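Local coordinates for monosaccharide ABC transporter substrate-binding protein, CUT2 family (Bradyrhizobium sp., PDB 4YHS) that probably binds a monosaccharide or related solute in the periplasm and delivers it to a CUT2-family ABC transporter, at residues 237-242 against 260-265. Residues are numbered along the deposited sequence; the frame is centred on the assembly and turned at random.
Sequences DALQAA and GLIRER
R265 lays its side chain across L239. The chain runs extended from CG to NE, which carries the guanidinium across to helix 228-241. There one guanidinium face rests on L239, whose CB lies 3.9 Å from R265 CZ. Further back, L239 CD1 packs against the aliphatic part of the arginine, 3.8 Å from R265 CD. The head of the arginine is bonded once to Q240. R265 NH2 donates to Q240 OE1 at 2.8 Å, in a bent bond with an N-H...O angle of 143°. The donor is tilted from the carbonyl plane, and the amide and guanidinium planes stand 54° apart. Q240 bends at chi2, which turns its amide toward the arginine.

The contact joins helices 228-241 and 252-264 near their C-terminal ends. Helix 228-241 follows strand 216-218 and helix 252-264 follows strand 247-250; strand 186-191 lies between these two in the four-stranded parallel sheet of this alpha/beta lobe of the periplasmic binding protein fold. Strand 247-250 links the helices in the chain.

At the tip of L239 the contact is apolar. L239 CD1 lies 4.2 Å from I262 CD1, and both residues also touch L267 in the following loop. L239 and I262 are buried, while Q240 is exposed, so the polar bond lies on the outer side. With an alanine in place of R265, Q240 OE1 would probably lose this donor and the part of L239 under the guanidinium would lose its cover. Alongside, L261 packs on A232, V235 and E236, one to two turns earlier in helix 228-241.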
loop_
_atom_site.group_PDB
_atom_site.type_symbol
_atom_site.label_atom_id
_atom_site.label_comp_id
_atom_site.label_asym_id
_atom_site.label_seq_id
_atom_site.Cartn_x
_atom_site.Cartn_y
_atom_site.Cartn_z
ATOM N N ASP A 237 5.512 -9.462 25.868
ATOM C CA ASP A 237 5.227 -8.697 27.061
ATOM C C ASP A 237 3.728 -8.491 27.236
ATOM O O ASP A 237 3.228 -8.562 28.357
ATOM C CB ASP A 237 5.948 -7.347 27.012
ATOM C CG ASP A 237 7.448 -7.474 27.228
ATOM O OD1 ASP A 237 7.921 -8.540 27.686
ATOM O OD2 ASP A 237 8.150 -6.483 26.934
ATOM N N ALA A 238 3.017 -8.296 26.123
ATOM C CA ALA A 238 1.576 -8.091 26.173
ATOM C C ALA A 238 0.855 -9.367 26.637
ATOM O O ALA A 238 -0.035 -9.307 27.490
ATOM C CB ALA A 238 1.059 -7.647 24.823
ATOM N N LEU A 239 1.256 -10.506 26.086
ATOM C CA LEU A 239 0.645 -11.784 26.459
ATOM C C LEU A 239 0.879 -12.074 27.927
ATOM O O LEU A 239 0.023 -12.649 28.605
ATOM C CB LEU A 239 1.201 -12.907 25.581
ATOM C CG LEU A 239 0.783 -12.798 24.105
ATOM C CD1 LEU A 239 1.470 -13.811 23.239
ATOM C CD2 LEU A 239 -0.720 -12.934 23.938
ATOM N N GLN A 240 2.038 -11.677 28.437
ATOM C CA GLN A 240 2.349 -11.907 29.841
ATOM C C GLN A 240 1.410 -11.078 30.698
ATOM O O GLN A 240 0.871 -11.556 31.676
ATOM C CB GLN A 240 3.797 -11.537 30.156
ATOM C CG GLN A 240 4.805 -12.611 29.854
ATOM C CD GLN A 240 4.587 -13.872 30.682
ATOM O OE1 GLN A 240 4.755 -14.986 30.184
ATOM N NE2 GLN A 240 4.213 -13.701 31.950
ATOM N N ALA A 241 1.217 -9.821 30.300
ATOM C CA ALA A 241 0.411 -8.881 31.069
ATOM C C ALA A 241 -1.097 -9.153 30.992
ATOM O O ALA A 241 -1.808 -8.973 31.981
ATOM C CB ALA A 241 0.701 -7.465 30.604
ATOM N N ALA A 242 -1.566 -9.600 29.831
ATOM C CA ALA A 242 -2.990 -9.819 29.574
ATOM C C ALA A 242 -3.203 -11.214 29.021
ATOM O O ALA A 242 -3.358 -11.397 27.798
ATOM C CB ALA A 242 -3.523 -8.784 28.587
ATOM N N GLY A 260 5.072 -17.550 15.622
ATOM C CA GLY A 260 5.949 -18.463 16.343
ATOM C C GLY A 260 5.736 -18.419 17.838
ATOM O O GLY A 260 5.794 -19.447 18.546
ATOM N N LEU A 261 5.521 -17.206 18.342
ATOM C CA LEU A 261 5.197 -16.988 19.754
ATOM C C LEU A 261 3.896 -17.667 20.143
ATOM O O LEU A 261 3.782 -18.287 21.210
ATOM C CB LEU A 261 5.080 -15.481 20.052
ATOM C CG LEU A 261 6.211 -14.578 19.577
ATOM C CD1 LEU A 261 5.938 -13.150 20.041
ATOM C CD2 LEU A 261 7.557 -15.063 20.074
ATOM N N ILE A 262 2.891 -17.518 19.292
ATOM C CA ILE A 262 1.608 -18.185 19.540
ATOM C C ILE A 262 1.817 -19.691 19.575
ATOM O O ILE A 262 1.306 -20.385 20.445
ATOM C CB ILE A 262 0.553 -17.823 18.452
ATOM C CG1 ILE A 262 0.141 -16.357 18.560
ATOM C CG2 ILE A 262 -0.688 -18.712 18.544
ATOM C CD1 ILE A 262 -0.181 -15.861 19.930
ATOM N N ARG A 263 2.547 -20.205 18.600
ATOM C CA ARG A 263 2.819 -21.629 18.566
ATOM C C ARG A 263 3.506 -22.097 19.859
ATOM O O ARG A 263 3.056 -23.060 20.510
ATOM C CB ARG A 263 3.676 -21.965 17.342
ATOM C CG ARG A 263 3.826 -23.470 17.090
ATOM C CD ARG A 263 4.775 -23.745 15.939
ATOM N NE ARG A 263 6.093 -23.173 16.211
ATOM C CZ ARG A 263 6.629 -22.129 15.588
ATOM N NH1 ARG A 263 7.835 -21.725 15.957
ATOM N NH2 ARG A 263 5.987 -21.496 14.599
ATOM N N GLU A 264 4.569 -21.404 20.247
ATOM C CA GLU A 264 5.387 -21.829 21.376
ATOM C C GLU A 264 4.610 -21.794 22.684
ATOM O O GLU A 264 4.778 -22.659 23.553
ATOM C CB GLU A 264 6.642 -20.950 21.469
ATOM C CG GLU A 264 7.680 -21.201 20.356
ATOM C CD GLU A 264 7.831 -22.680 19.983
ATOM O OE1 GLU A 264 8.109 -23.503 20.888
ATOM O OE2 GLU A 264 7.667 -23.018 18.786
ATOM N N ARG A 265 3.743 -20.803 22.826
ATOM C CA ARG A 265 2.952 -20.645 24.052
ATOM C C ARG A 265 1.705 -21.518 24.072
ATOM O O ARG A 265 0.944 -21.485 25.030
ATOM C CB ARG A 265 2.535 -19.191 24.230
ATOM C CG ARG A 265 3.660 -18.286 24.698
ATOM C CD ARG A 265 3.195 -16.841 24.692
ATOM N NE ARG A 265 4.012 -15.965 25.525
ATOM C CZ ARG A 265 3.738 -15.631 26.786
ATOM N NH1 ARG A 265 2.660 -16.102 27.413
ATOM N NH2 ARG A 265 4.555 -14.810 27.427
#